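Local coordinates for probable LRR receptor-like serine/threonine-protein kinase At4g26540 (PDB 5HZ0) that acts as a cell-surface receptor for RGF peptide hormones, which maintain the root stem cell niche, and passes their signal on through its co-receptors and kinase domain, at residues Glu64-Ser69 with Lys88-Asn93; Ala176-Leu181 with Pro197-Ile202; Thr248-Cys253 with Arg272-Leu277; Arg404-Arg409 with Asp428-Arg433; Lys502-Gly507 with Glu526-Gly531. The protein carries 5 engineered substitutions. All coordinates share one frame; numbering follows the deposited sequence.

Contact 1: residues Glu64-Ser69 with Lys88-Asn93; sequences ELLDLS and KTLSLN
The carbonyl oxygen of Glu64 takes two successive backbone N-H groups at the start of the neighbouring strand, Lys88 N at 2.7 Å and Thr89 N at 3.0 Å. Lys88 N comes in on a lone pair in the carbonyl plane, whereas Thr89 N lies almost in line with the C=O bond. Beyond this fork, strands 65-67 and 89-91 run parallel in adjacent leucine-rich repeats, their axes 6° apart, and exchange the alternating bonds Leu66 N to Thr89 O, Ser91 N to Leu66 O and Leu68 N to Ser91 O. The two faces differ in character. On the inner one, Leu66 and Leu90 lie side by side and meet through CD2 and CD1 at 3.8 Å; just past the strands, Leu68 CB and Leu92 CD2 pair at the same distance. The other face, the concave side of the solenoid, carries Leu65 beside Thr89 and Asp67 beside Ser91. With CG of Asp67 anti to its backbone N (chi1 172°), OD1 reaches forward to accept Ser69 N from above the carboxylate plane, an Asx turn, and Ser69 OG on its syn lone pair at 2.7 Å. Asn71 and Asn95 take over beyond the strands, their ND2 atoms bonded to Leu68 O and Leu92 O. Backbone polarity is thus met from repeat to repeat, while the leucines seal the interior and the carboxylate, gripped twice, probably holds its strand end in the turn.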
# COMPACT_ATOMS: atom_id res chain seq x y z
N GLU A 64 26.14 32.31 -19.92
CA GLU A 64 26.31 32.09 -18.50
C GLU A 64 25.17 31.21 -18.03
O GLU A 64 25.39 30.26 -17.28
CB GLU A 64 26.40 33.42 -17.73
CG GLU A 64 27.78 34.06 -17.77
CD GLU A 64 27.82 35.52 -17.32
OE1 GLU A 64 27.05 35.91 -16.41
OE2 GLU A 64 28.63 36.27 -17.90
N LEU A 65 23.95 31.63 -18.35
CA LEU A 65 22.80 30.74 -18.19
C LEU A 65 22.32 30.20 -19.54
O LEU A 65 22.19 30.94 -20.51
CB LEU A 65 21.66 31.47 -17.48
CG LEU A 65 20.46 30.61 -17.04
CD1 LEU A 65 19.89 31.10 -15.71
CD2 LEU A 65 19.36 30.57 -18.11
N LEU A 66 22.09 28.89 -19.60
CA LEU A 66 21.33 28.29 -20.70
C LEU A 66 20.25 27.40 -20.09
O LEU A 66 20.56 26.42 -19.44
CB LEU A 66 22.25 27.47 -21.61
CG LEU A 66 21.65 26.73 -22.82
CD1 LEU A 66 21.12 27.69 -23.89
CD2 LEU A 66 22.65 25.75 -23.45
N ASP A 67 18.98 27.77 -20.26
CA ASP A 67 17.91 26.90 -19.80
C ASP A 67 16.99 26.53 -20.96
O ASP A 67 16.23 27.36 -21.46
CB ASP A 67 17.11 27.57 -18.68
CG ASP A 67 15.86 26.79 -18.30
OD1 ASP A 67 15.85 25.55 -18.43
OD2 ASP A 67 14.87 27.41 -17.88
N LEU A 68 17.10 25.28 -21.39
CA LEU A 68 16.25 24.71 -22.42
C LEU A 68 15.17 23.77 -21.87
O LEU A 68 14.51 23.06 -22.63
CB LEU A 68 17.08 24.09 -23.53
CG LEU A 68 17.87 25.20 -24.25
CD1 LEU A 68 18.90 24.63 -25.21
CD2 LEU A 68 16.93 26.15 -24.98
N SER A 69 15.05 23.74 -20.55
CA SER A 69 14.23 22.75 -19.85
C SER A 69 12.74 22.80 -20.16
O SER A 69 12.22 23.81 -20.64
CB SER A 69 14.41 22.87 -18.34
OG SER A 69 13.75 24.02 -17.86
N LYS A 88 27.55 29.20 -15.98
CA LYS A 88 27.34 28.82 -14.59
C LYS A 88 26.04 28.03 -14.34
O LYS A 88 25.86 27.40 -13.31
CB LYS A 88 27.42 30.06 -13.68
CG LYS A 88 28.80 30.73 -13.70
CD LYS A 88 28.81 32.04 -12.89
CE LYS A 88 28.63 31.82 -11.38
NZ LYS A 88 27.82 32.91 -10.75
N THR A 89 25.15 28.06 -15.32
CA THR A 89 23.92 27.31 -15.21
C THR A 89 23.66 26.65 -16.54
O THR A 89 23.69 27.31 -17.59
CB THR A 89 22.70 28.18 -14.87
OG1 THR A 89 22.85 28.70 -13.55
CG2 THR A 89 21.42 27.34 -14.92
N LEU A 90 23.42 25.35 -16.50
CA LEU A 90 22.95 24.64 -17.66
C LEU A 90 21.72 23.87 -17.20
O LEU A 90 21.85 22.94 -16.42
CB LEU A 90 24.05 23.68 -18.15
CG LEU A 90 23.77 22.69 -19.30
CD1 LEU A 90 23.43 23.44 -20.58
CD2 LEU A 90 24.95 21.76 -19.50
N SER A 91 20.53 24.25 -17.67
CA SER A 91 19.34 23.44 -17.42
C SER A 91 18.81 22.78 -18.69
O SER A 91 18.20 23.44 -19.54
CB SER A 91 18.22 24.28 -16.80
OG SER A 91 18.68 25.02 -15.69
N LEU A 92 19.06 21.49 -18.82
CA LEU A 92 18.48 20.68 -19.90
C LEU A 92 17.32 19.74 -19.51
O LEU A 92 16.80 19.01 -20.35
CB LEU A 92 19.58 19.93 -20.65
CG LEU A 92 20.59 20.90 -21.26
CD1 LEU A 92 21.72 20.17 -21.95
CD2 LEU A 92 19.90 21.87 -22.21
N ASN A 93 16.92 19.78 -18.25
CA ASN A 93 15.98 18.81 -17.69
C ASN A 93 14.59 18.79 -18.33
O ASN A 93 14.16 19.76 -18.96
CB ASN A 93 15.82 19.06 -16.19
CG ASN A 93 15.26 20.44 -15.88
OD1 ASN A 93 15.97 21.44 -15.95
ND2 ASN A 93 13.98 20.49 -15.56

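Contact 2: residues Ala176-Leu181 with Pro197-Ile202; sequences ASIGNL and PIPDEI
On the convex side of the leucine-rich-repeat solenoid, the short 3-10 turn 176-180 packs against the next repeat's Pro199-Ile202, where another 3-10 turn begins. The backbones come together at Gly179, whose CA lies 4.6 Å from Glu201 CA and 3.1 Å from Glu201 O; with no side chain there, the carbonyl can sit directly against the glycine. Inward of this point the contact is apolar. Ile178 and Ile202 lie side by side and point the same way, Ile178 CG2 touching Ile202 CG1 at 3.8 Å. Pro199 CG is a looser neighbour of Ile178 CG2, at 4.4 Å. Ile154 and Ile226 continue this row of isoleucines into the repeats before and after. Toward the outside, Glu201 folds back over Ala176: the bend at its second torsion (chi2 75°) brings the carboxylate alongside the alanine methyl, Ala176 CB to Glu201 OE1 3.5 Å, while Glu201 CB rests on Ala176 O at 3.3 Å. The two turns are held to each other by packing, each keeping its backbone bonds to itself, such as Gly179 N to Ala176 O. Short 3-10 turns of this kind, with an inward isoleucine followed in the first by Gly179, stacked from repeat to repeat on the convex side, are typical of plant-specific leucine-rich repeats.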
# COMPACT_ATOMS: atom_id res chain seq x y z
N ALA A 176 34.17 5.71 -1.63
CA ALA A 176 34.62 6.29 -0.37
C ALA A 176 34.90 7.79 -0.57
O ALA A 176 34.87 8.59 0.38
CB ALA A 176 35.86 5.55 0.13
N SER A 177 35.10 8.14 -1.84
CA SER A 177 35.23 9.52 -2.30
C SER A 177 34.16 10.43 -1.74
O SER A 177 34.39 11.61 -1.52
CB SER A 177 35.04 9.52 -3.82
OG SER A 177 36.27 9.52 -4.49
N ILE A 178 32.96 9.88 -1.55
CA ILE A 178 31.82 10.65 -1.09
C ILE A 178 32.13 11.39 0.20
O ILE A 178 31.62 12.49 0.40
CB ILE A 178 30.53 9.79 -1.00
CG1 ILE A 178 29.35 10.57 -1.56
CG2 ILE A 178 30.27 9.28 0.42
CD1 ILE A 178 29.49 10.87 -3.02
N GLY A 179 32.99 10.83 1.05
CA GLY A 179 33.36 11.49 2.30
C GLY A 179 34.12 12.81 2.17
O GLY A 179 34.34 13.53 3.16
N ASN A 180 34.56 13.13 0.95
CA ASN A 180 35.25 14.38 0.70
C ASN A 180 34.27 15.53 0.48
O ASN A 180 34.66 16.69 0.40
CB ASN A 180 36.18 14.25 -0.52
CG ASN A 180 37.56 13.76 -0.15
OD1 ASN A 180 38.03 12.74 -0.66
ND2 ASN A 180 38.22 14.48 0.76
N LEU A 181 32.98 15.23 0.40
CA LEU A 181 32.04 16.28 0.08
C LEU A 181 31.60 16.84 1.40
O LEU A 181 30.68 16.33 2.04
CB LEU A 181 30.85 15.68 -0.66
CG LEU A 181 31.21 15.12 -2.03
CD1 LEU A 181 29.98 14.60 -2.76
CD2 LEU A 181 31.91 16.19 -2.84
N PRO A 197 27.96 -2.12 0.43
CA PRO A 197 27.70 -1.34 1.65
C PRO A 197 27.75 0.17 1.45
O PRO A 197 28.48 0.65 0.57
CB PRO A 197 28.85 -1.77 2.58
CG PRO A 197 29.97 -2.09 1.66
CD PRO A 197 29.31 -2.69 0.42
N ILE A 198 26.98 0.90 2.26
CA ILE A 198 27.15 2.33 2.40
C ILE A 198 28.56 2.48 2.96
O ILE A 198 28.91 1.81 3.93
CB ILE A 198 26.12 2.93 3.39
CG1 ILE A 198 24.70 2.83 2.82
CG2 ILE A 198 26.47 4.38 3.73
CD1 ILE A 198 23.65 2.55 3.85
N PRO A 199 29.39 3.33 2.33
CA PRO A 199 30.76 3.45 2.85
C PRO A 199 30.79 4.26 4.15
O PRO A 199 30.09 5.27 4.28
CB PRO A 199 31.49 4.20 1.74
CG PRO A 199 30.41 4.95 1.01
CD PRO A 199 29.14 4.17 1.15
N ASP A 200 31.63 3.83 5.09
CA ASP A 200 31.81 4.54 6.35
C ASP A 200 32.24 5.99 6.16
O ASP A 200 31.86 6.86 6.95
CB ASP A 200 32.81 3.79 7.23
CG ASP A 200 32.24 2.51 7.77
OD1 ASP A 200 32.30 1.49 7.05
OD2 ASP A 200 31.69 2.51 8.89
N GLU A 201 32.99 6.24 5.09
CA GLU A 201 33.45 7.60 4.79
C GLU A 201 32.32 8.62 4.69
O GLU A 201 32.57 9.80 4.75
CB GLU A 201 34.27 7.63 3.50
CG GLU A 201 35.60 6.89 3.60
CD GLU A 201 35.46 5.38 3.56
OE1 GLU A 201 34.37 4.88 3.18
OE2 GLU A 201 36.43 4.69 3.93
N ILE A 202 31.07 8.16 4.54
CA ILE A 202 29.94 9.09 4.47
C ILE A 202 29.78 9.87 5.77
O ILE A 202 29.13 10.93 5.80
CB ILE A 202 28.61 8.39 4.11
CG1 ILE A 202 27.74 9.33 3.28
CG2 ILE A 202 27.86 7.95 5.36
CD1 ILE A 202 26.36 8.85 3.00

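Contact 3: residues Thr248-Cys253 with Arg272-Leu277; sequences TELGNC and RSFGKL
Gly251 and Ser273 bring two 3-10 turns, 248-251 and 272-276, to within 4.7 Å between their CA atoms, with Gly251 CA facing Ser273 O at 3.5 Å. The glycine offers only hydrogen on this side, which allows the main chains to meet directly. One side-chain hydrogen bond joins the turns: Ser273 OG donates to Thr248 O at 2.8 Å, approaching in the carbonyl plane on a lone pair. It gets there because OG stands between the backbone N and the carbonyl carbon of its own residue (chi1 56°), directed at the preceding turn. Thr248 O also accepts Gly251 N, the bond that closes its own turn, so this oxygen serves both the turn and its neighbour. The remaining contacts are apolar or carbon-to-carbonyl. Phe274 brings the CE1 corner of its ring obliquely to Leu250 CB at 3.9 Å. Leu277 reaches back with its CD2 methyl, which lies 3.3 Å from Leu250 O and 3.2 Å from Cys253 O and so packs against the carbonyls at the end of the first turn. On the outer side, the aliphatic part of Lys276 passes over Gly251 O, with CB at 3.7 Å, before its amine leads away. Both turns belong to the convex side of the solenoid, the first lying between strands 234-236 and 258-260 and the second between 258-260 and 282-284. Leu250 packs inward against Ile226 and Phe261, while Glu249 reaches back to Thr224 and Arg272 onward to Glu297 in the flanking turns.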
# COMPACT_ATOMS: atom_id res chain seq x y z
N THR A 248 23.53 2.72 17.56
CA THR A 248 23.17 3.47 18.74
C THR A 248 23.43 4.96 18.52
O THR A 248 22.66 5.83 18.96
CB THR A 248 24.03 2.97 19.91
OG1 THR A 248 23.31 1.96 20.62
CG2 THR A 248 24.40 4.09 20.86
N GLU A 249 24.51 5.24 17.80
CA GLU A 249 24.99 6.59 17.61
C GLU A 249 23.98 7.52 16.94
O GLU A 249 24.14 8.73 17.00
CB GLU A 249 26.29 6.56 16.82
CG GLU A 249 27.48 6.09 17.63
CD GLU A 249 27.42 4.63 17.96
OE1 GLU A 249 26.73 3.89 17.22
OE2 GLU A 249 28.07 4.21 18.94
N LEU A 250 22.95 6.96 16.29
CA LEU A 250 21.89 7.77 15.70
C LEU A 250 21.19 8.65 16.74
O LEU A 250 20.67 9.71 16.40
CB LEU A 250 20.86 6.90 14.96
CG LEU A 250 21.28 6.40 13.59
CD1 LEU A 250 20.22 5.47 13.03
CD2 LEU A 250 21.54 7.55 12.64
N GLY A 251 21.20 8.23 18.00
CA GLY A 251 20.67 9.04 19.08
C GLY A 251 21.40 10.36 19.28
O GLY A 251 20.95 11.22 20.04
N ASN A 252 22.53 10.52 18.59
CA ASN A 252 23.39 11.71 18.64
C ASN A 252 23.12 12.74 17.54
O ASN A 252 23.93 13.63 17.31
CB ASN A 252 24.87 11.33 18.65
CG ASN A 252 25.19 10.31 19.72
OD1 ASN A 252 24.49 10.23 20.73
ND2 ASN A 252 26.23 9.51 19.49
N CYS A 253 22.01 12.59 16.83
CA CYS A 253 21.68 13.47 15.72
C CYS A 253 20.44 14.27 16.10
O CYS A 253 19.31 13.85 15.85
CB CYS A 253 21.41 12.65 14.45
SG CYS A 253 22.81 11.64 13.87
N ARG A 272 17.86 2.42 22.91
CA ARG A 272 17.38 3.32 23.95
C ARG A 272 17.76 4.79 23.69
O ARG A 272 17.03 5.71 24.07
CB ARG A 272 17.90 2.85 25.32
CG ARG A 272 17.42 1.44 25.70
CD ARG A 272 18.00 0.96 27.04
NE ARG A 272 19.42 0.67 26.95
CZ ARG A 272 20.38 1.44 27.47
NH1 ARG A 272 20.05 2.55 28.12
NH2 ARG A 272 21.66 1.10 27.34
N SER A 273 18.89 4.98 23.00
CA SER A 273 19.43 6.31 22.69
C SER A 273 18.48 7.16 21.86
O SER A 273 18.58 8.39 21.85
CB SER A 273 20.76 6.17 21.95
OG SER A 273 20.60 5.38 20.78
N PHE A 274 17.55 6.50 21.17
CA PHE A 274 16.54 7.18 20.36
C PHE A 274 15.72 8.12 21.24
O PHE A 274 15.17 9.13 20.77
CB PHE A 274 15.60 6.16 19.70
CG PHE A 274 16.10 5.63 18.38
CD1 PHE A 274 17.44 5.70 18.04
CD2 PHE A 274 15.21 5.08 17.46
CE1 PHE A 274 17.89 5.21 16.82
CE2 PHE A 274 15.66 4.58 16.23
CZ PHE A 274 16.99 4.66 15.91
N GLY A 275 15.66 7.81 22.53
CA GLY A 275 14.95 8.66 23.46
C GLY A 275 15.46 10.09 23.44
O GLY A 275 14.72 11.00 23.74
N LYS A 276 16.72 10.28 23.06
CA LYS A 276 17.30 11.61 23.04
C LYS A 276 16.94 12.39 21.78
O LYS A 276 17.36 13.54 21.62
CB LYS A 276 18.83 11.55 23.11
CG LYS A 276 19.45 10.65 24.16
CD LYS A 276 20.93 10.44 23.81
CE LYS A 276 21.58 9.37 24.66
NZ LYS A 276 21.66 9.78 26.09
N LEU A 277 16.19 11.80 20.85
CA LEU A 277 15.91 12.55 19.64
C LEU A 277 14.61 13.31 19.84
O LEU A 277 13.53 12.76 19.67
CB LEU A 277 15.76 11.59 18.46
CG LEU A 277 16.91 10.65 18.11
CD1 LEU A 277 16.47 9.58 17.11
CD2 LEU A 277 18.12 11.40 17.57

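Contact 4: residues Arg404-Arg409 with Asp428-Arg433; sequences RLNGNR and DISENR
Arg404 and Asp428 face each other across adjacent leucine-rich repeats, where the chain leaves strands 402-404 and 426-428 and enters the asparagine-ladder turns of the solenoid. Among charged interactions, Arg404 NH2 forms a salt bridge with Asp428 OD2, modelled at a doubtful 2.4 Å, with guanidinium and carboxylate nearly coplanar, 17° apart. Arg404 belongs to the Arg-Leu-Arg motif that recognises the peptide hormone, and its NH1 forms a second salt bridge with the peptide backbone; Asp428 is therefore placed as a second-shell residue that may steady the guanidinium. Asp428 is itself held within its own turn, its OD1 receiving Ser430 N, an Asx turn, and Ser430 OG at 2.7 Å. Flat-group packing follows: the Asn406 amide stacks on the Asp428 carboxylate, their planes 10° apart. Backbone bonds bind the two loops in parallel, Leu405 N to Asp428 O at 2.8 Å, Gly407 N to Ser430 O at 3.1 Å and Asn408 N to Glu431 O at 3.1 Å. Two ladder asparagines hold the turns from within. Asn408 ND2 donates to Leu405 O at 2.8 Å, from above the carbonyl plane, and Asn432 ND2 likewise to Ile429 O at 2.9 Å; Asn432 ND2 also makes a weak bond across to Leu405 O. At the outer end two arginines cross obliquely, with Arg409 NE paired to Asp385, and Arg409 CG lies over one face of the Arg433 guanidinium, 3.5 Å from Arg433 NH1.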
# COMPACT_ATOMS: atom_id res chain seq x y z
N ARG A 404 -11.40 -4.38 12.93
CA ARG A 404 -11.17 -5.82 12.85
C ARG A 404 -10.70 -6.39 14.18
O ARG A 404 -9.58 -6.13 14.63
CB ARG A 404 -10.15 -6.10 11.75
CG ARG A 404 -10.54 -5.50 10.42
CD ARG A 404 -9.81 -6.18 9.30
NE ARG A 404 -10.20 -7.59 9.24
CZ ARG A 404 -9.68 -8.48 8.40
NH1 ARG A 404 -8.73 -8.11 7.54
NH2 ARG A 404 -10.11 -9.74 8.43
N LEU A 405 -11.62 -7.11 14.82
CA LEU A 405 -11.38 -7.79 16.09
C LEU A 405 -11.24 -9.31 15.97
O LEU A 405 -11.16 -10.02 16.97
CB LEU A 405 -12.45 -7.42 17.12
CG LEU A 405 -12.61 -5.93 17.43
CD1 LEU A 405 -13.59 -5.72 18.57
CD2 LEU A 405 -11.28 -5.30 17.75
N ASN A 406 -11.27 -9.79 14.73
CA ASN A 406 -11.33 -11.22 14.43
C ASN A 406 -10.12 -12.04 14.89
O ASN A 406 -9.00 -11.55 14.94
CB ASN A 406 -11.63 -11.44 12.94
CG ASN A 406 -10.62 -10.77 12.04
OD1 ASN A 406 -10.69 -9.57 11.80
ND2 ASN A 406 -9.68 -11.55 11.51
N GLY A 407 -10.35 -13.31 15.25
CA GLY A 407 -9.27 -14.17 15.69
C GLY A 407 -8.81 -13.91 17.11
O GLY A 407 -7.61 -13.77 17.39
N ASN A 408 -9.78 -13.84 18.02
CA ASN A 408 -9.54 -13.70 19.45
C ASN A 408 -10.51 -14.58 20.24
O ASN A 408 -11.15 -15.47 19.67
CB ASN A 408 -9.67 -12.23 19.88
CG ASN A 408 -8.51 -11.37 19.40
OD1 ASN A 408 -7.42 -11.45 19.94
ND2 ASN A 408 -8.76 -10.55 18.38
N ARG A 409 -10.55 -14.39 21.56
CA ARG A 409 -11.48 -15.08 22.47
C ARG A 409 -12.69 -14.28 22.95
O ARG A 409 -13.24 -14.59 24.02
CB ARG A 409 -10.77 -15.79 23.64
CG ARG A 409 -10.14 -17.12 23.26
CD ARG A 409 -9.67 -17.92 24.47
NE ARG A 409 -8.56 -17.28 25.19
CZ ARG A 409 -8.61 -16.95 26.47
NH1 ARG A 409 -9.72 -17.19 27.18
NH2 ARG A 409 -7.57 -16.38 27.06
N ASP A 428 -15.08 -6.75 11.03
CA ASP A 428 -14.78 -8.16 11.10
C ASP A 428 -14.60 -8.55 12.57
O ASP A 428 -13.60 -8.16 13.20
CB ASP A 428 -13.50 -8.45 10.30
CG ASP A 428 -13.24 -9.92 10.13
OD1 ASP A 428 -14.03 -10.71 10.70
OD2 ASP A 428 -12.27 -10.30 9.43
N ILE A 429 -15.60 -9.25 13.11
CA ILE A 429 -15.56 -9.90 14.44
C ILE A 429 -15.47 -11.46 14.43
O ILE A 429 -15.69 -12.13 15.45
CB ILE A 429 -16.59 -9.29 15.44
CG1 ILE A 429 -16.62 -7.76 15.30
CG2 ILE A 429 -16.29 -9.73 16.90
CD1 ILE A 429 -17.96 -7.15 15.78
N SER A 430 -15.21 -12.03 13.26
CA SER A 430 -15.27 -13.48 13.12
C SER A 430 -14.26 -14.17 14.04
O SER A 430 -13.32 -13.55 14.54
CB SER A 430 -15.02 -13.89 11.67
OG SER A 430 -13.81 -13.35 11.20
N GLU A 431 -14.52 -15.45 14.32
CA GLU A 431 -13.63 -16.28 15.13
C GLU A 431 -13.41 -15.74 16.53
O GLU A 431 -12.30 -15.38 16.93
CB GLU A 431 -12.29 -16.50 14.43
CG GLU A 431 -12.38 -17.32 13.15
CD GLU A 431 -11.02 -17.71 12.63
OE1 GLU A 431 -10.75 -18.93 12.50
OE2 GLU A 431 -10.21 -16.81 12.36
N ASN A 432 -14.51 -15.71 17.28
CA ASN A 432 -14.49 -15.35 18.68
C ASN A 432 -15.55 -16.22 19.36
O ASN A 432 -15.98 -17.21 18.79
CB ASN A 432 -14.75 -13.85 18.88
CG ASN A 432 -13.53 -12.97 18.55
OD1 ASN A 432 -12.63 -12.82 19.37
ND2 ASN A 432 -13.51 -12.40 17.35
N ARG A 433 -15.87 -15.91 20.61
CA ARG A 433 -16.91 -16.57 21.41
C ARG A 433 -18.23 -15.81 21.58
O ARG A 433 -18.90 -15.99 22.61
CB ARG A 433 -16.37 -16.98 22.76
CG ARG A 433 -14.98 -17.51 22.68
CD ARG A 433 -14.93 -18.92 22.16
NE ARG A 433 -13.89 -19.62 22.89
CZ ARG A 433 -12.62 -19.70 22.50
NH1 ARG A 433 -12.25 -19.13 21.35
NH2 ARG A 433 -11.73 -20.35 23.24

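Contact 5: residues Lys502-Gly507 with Glu526-Gly531; sequences KNRLSG and ENDFSG. With NAG (2-acetamido-2-deoxy-beta-D-glucopyranose), chain D.
Leu505 and Asn527 carry the close-packed part of this contact. Asn527 OD1 accepts Leu505 N at 2.9 Å, and Leu505 O in turn receives Asp528 N at 2.8 Å, so both backbone polar groups of the buried leucine are met from the neighbouring segment. ND2 of the same asparagine donates to Leu500 O and Leu524 O, which leaves its amide gripped at both ends. Against this polar lattice lies Phe529, whose CZ touches Leu505 CB at 3.7 Å, while Gly507 O sits at the ring edge, in its plane and 3.5 Å from CD1. The asparagine occupies the ladder position of a leucine-rich repeat, and the two segments are the corresponding turns of successive repeats, running 8° apart. Further along, the pairing slackens to a longer bond from Ser530 N to Gly507 O, at 3.3 Å. The opposite end is more open: Lys502, CG anti to its backbone N (chi1 -156°), runs beside Glu526, but Lys502 NZ stays 4.2 Å from Glu526 OE1, beyond salt-bridge range. The other carboxylate oxygen turns to a sugar of a glycan carried by the protein, NAG O6 donating to Glu526 OE2 at 2.7 Å; the same sugar is also hydrogen-bonded to Asp572.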
# COMPACT_ATOMS: atom_id res chain seq x y z
N LYS A 502 -23.59 -23.27 7.63
CA LYS A 502 -23.36 -23.88 8.93
C LYS A 502 -24.09 -23.16 10.07
O LYS A 502 -23.49 -22.66 11.03
CB LYS A 502 -21.86 -24.00 9.24
CG LYS A 502 -21.56 -25.09 10.24
CD LYS A 502 -20.07 -25.23 10.51
CE LYS A 502 -19.80 -26.52 11.29
NZ LYS A 502 -20.76 -26.76 12.41
N ASN A 503 -25.42 -23.16 9.97
CA ASN A 503 -26.28 -22.67 11.02
C ASN A 503 -27.42 -23.67 11.24
O ASN A 503 -27.40 -24.78 10.72
CB ASN A 503 -26.81 -21.26 10.69
CG ASN A 503 -25.79 -20.16 11.02
OD1 ASN A 503 -25.50 -19.93 12.18
ND2 ASN A 503 -25.27 -19.49 9.99
N ARG A 504 -28.37 -23.27 12.09
CA ARG A 504 -29.62 -23.97 12.35
C ARG A 504 -30.82 -23.42 11.57
O ARG A 504 -31.97 -23.57 12.02
CB ARG A 504 -29.92 -24.04 13.85
CG ARG A 504 -28.90 -24.85 14.64
CD ARG A 504 -29.16 -26.36 14.54
NE ARG A 504 -28.58 -26.99 13.36
CZ ARG A 504 -29.26 -27.76 12.50
NH1 ARG A 504 -30.56 -27.98 12.70
NH2 ARG A 504 -28.65 -28.31 11.45
N LEU A 505 -30.56 -22.64 10.52
CA LEU A 505 -31.63 -21.99 9.74
C LEU A 505 -32.63 -22.98 9.12
O LEU A 505 -32.28 -24.13 8.85
CB LEU A 505 -31.02 -21.05 8.68
CG LEU A 505 -30.29 -19.81 9.22
CD1 LEU A 505 -29.37 -19.18 8.17
CD2 LEU A 505 -31.28 -18.75 9.75
N SER A 506 -33.87 -22.55 8.92
CA SER A 506 -34.96 -23.44 8.49
C SER A 506 -36.07 -22.75 7.68
O SER A 506 -36.02 -21.54 7.42
CB SER A 506 -35.59 -24.14 9.70
OG SER A 506 -36.26 -23.21 10.54
N GLY A 507 -37.06 -23.53 7.28
CA GLY A 507 -38.12 -23.04 6.41
C GLY A 507 -37.73 -23.02 4.94
O GLY A 507 -36.68 -23.54 4.56
N GLU A 526 -25.20 -26.38 4.79
CA GLU A 526 -25.24 -26.85 6.17
C GLU A 526 -26.26 -26.10 7.03
O GLU A 526 -25.91 -25.43 8.01
CB GLU A 526 -23.88 -26.74 6.81
CG GLU A 526 -23.03 -27.94 6.65
CD GLU A 526 -21.72 -27.79 7.37
OE1 GLU A 526 -21.66 -28.21 8.55
OE2 GLU A 526 -20.76 -27.24 6.78
N ASN A 527 -27.52 -26.24 6.68
CA ASN A 527 -28.59 -25.73 7.49
C ASN A 527 -29.69 -26.76 7.51
O ASN A 527 -29.48 -27.91 7.13
CB ASN A 527 -29.09 -24.38 6.95
CG ASN A 527 -28.24 -23.20 7.45
OD1 ASN A 527 -28.36 -22.80 8.60
ND2 ASN A 527 -27.40 -22.64 6.57
N ASP A 528 -30.84 -26.38 8.05
CA ASP A 528 -32.05 -27.18 8.01
C ASP A 528 -33.10 -26.77 6.97
O ASP A 528 -34.28 -27.06 7.15
CB ASP A 528 -32.65 -27.40 9.40
CG ASP A 528 -33.49 -28.66 9.46
OD1 ASP A 528 -33.12 -29.64 8.79
OD2 ASP A 528 -34.52 -28.65 10.17
N PHE A 529 -32.71 -25.99 5.96
CA PHE A 529 -33.66 -25.62 4.90
C PHE A 529 -34.40 -26.81 4.28
O PHE A 529 -33.84 -27.92 4.11
CB PHE A 529 -32.96 -24.85 3.78
CG PHE A 529 -32.44 -23.53 4.20
CD1 PHE A 529 -33.31 -22.50 4.53
CD2 PHE A 529 -31.07 -23.30 4.29
CE1 PHE A 529 -32.83 -21.28 4.92
CE2 PHE A 529 -30.59 -22.08 4.70
CZ PHE A 529 -31.47 -21.07 5.00
N SER A 530 -35.67 -26.58 3.97
CA SER A 530 -36.55 -27.64 3.48
C SER A 530 -37.41 -27.11 2.35
O SER A 530 -37.29 -25.95 1.96
CB SER A 530 -37.45 -28.15 4.61
OG SER A 530 -38.39 -27.15 4.99
N GLY A 531 -38.27 -27.98 1.83
CA GLY A 531 -39.15 -27.61 0.75
C GLY A 531 -38.42 -27.51 -0.57
O GLY A 531 -37.33 -28.06 -0.75
C1 NAG D . -20.85 -25.95 0.23
C2 NAG D . -19.33 -26.01 0.03
C3 NAG D . -18.71 -27.18 0.80
C4 NAG D . -19.11 -27.10 2.28
C5 NAG D . -20.64 -27.16 2.31
C6 NAG D . -21.25 -27.16 3.71
C7 NAG D . -18.16 -25.50 -2.11
C8 NAG D . -18.17 -25.75 -3.59
N2 NAG D . -19.12 -26.10 -1.40
O3 NAG D . -17.31 -27.14 0.64
O4 NAG D . -18.48 -28.07 3.14
O5 NAG D . -21.16 -26.05 1.61
O6 NAG D . -20.85 -26.01 4.43
O7 NAG D . -17.27 -24.80 -1.61

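All five contacts join neighbouring repeats of one extracellular solenoid, but at different points of the repeat. Contact 1 holds paired strands of the concave side and rests on regular backbone bonding. Contacts 2 and 3, with centres 22 Å apart, hold equivalent 3-10 turns of the convex side, contact 2 by packing alone and contact 3, more buried, with an added serine bond. Contacts 4 and 5, with centres 24 Å apart and across the chain's centre from contacts 1 and 2, hold the turns that follow the strands and depend on ladder asparagines; contact 4 reaches the bound hormone through Arg404, whereas contact 5 meets a glycan at its surface.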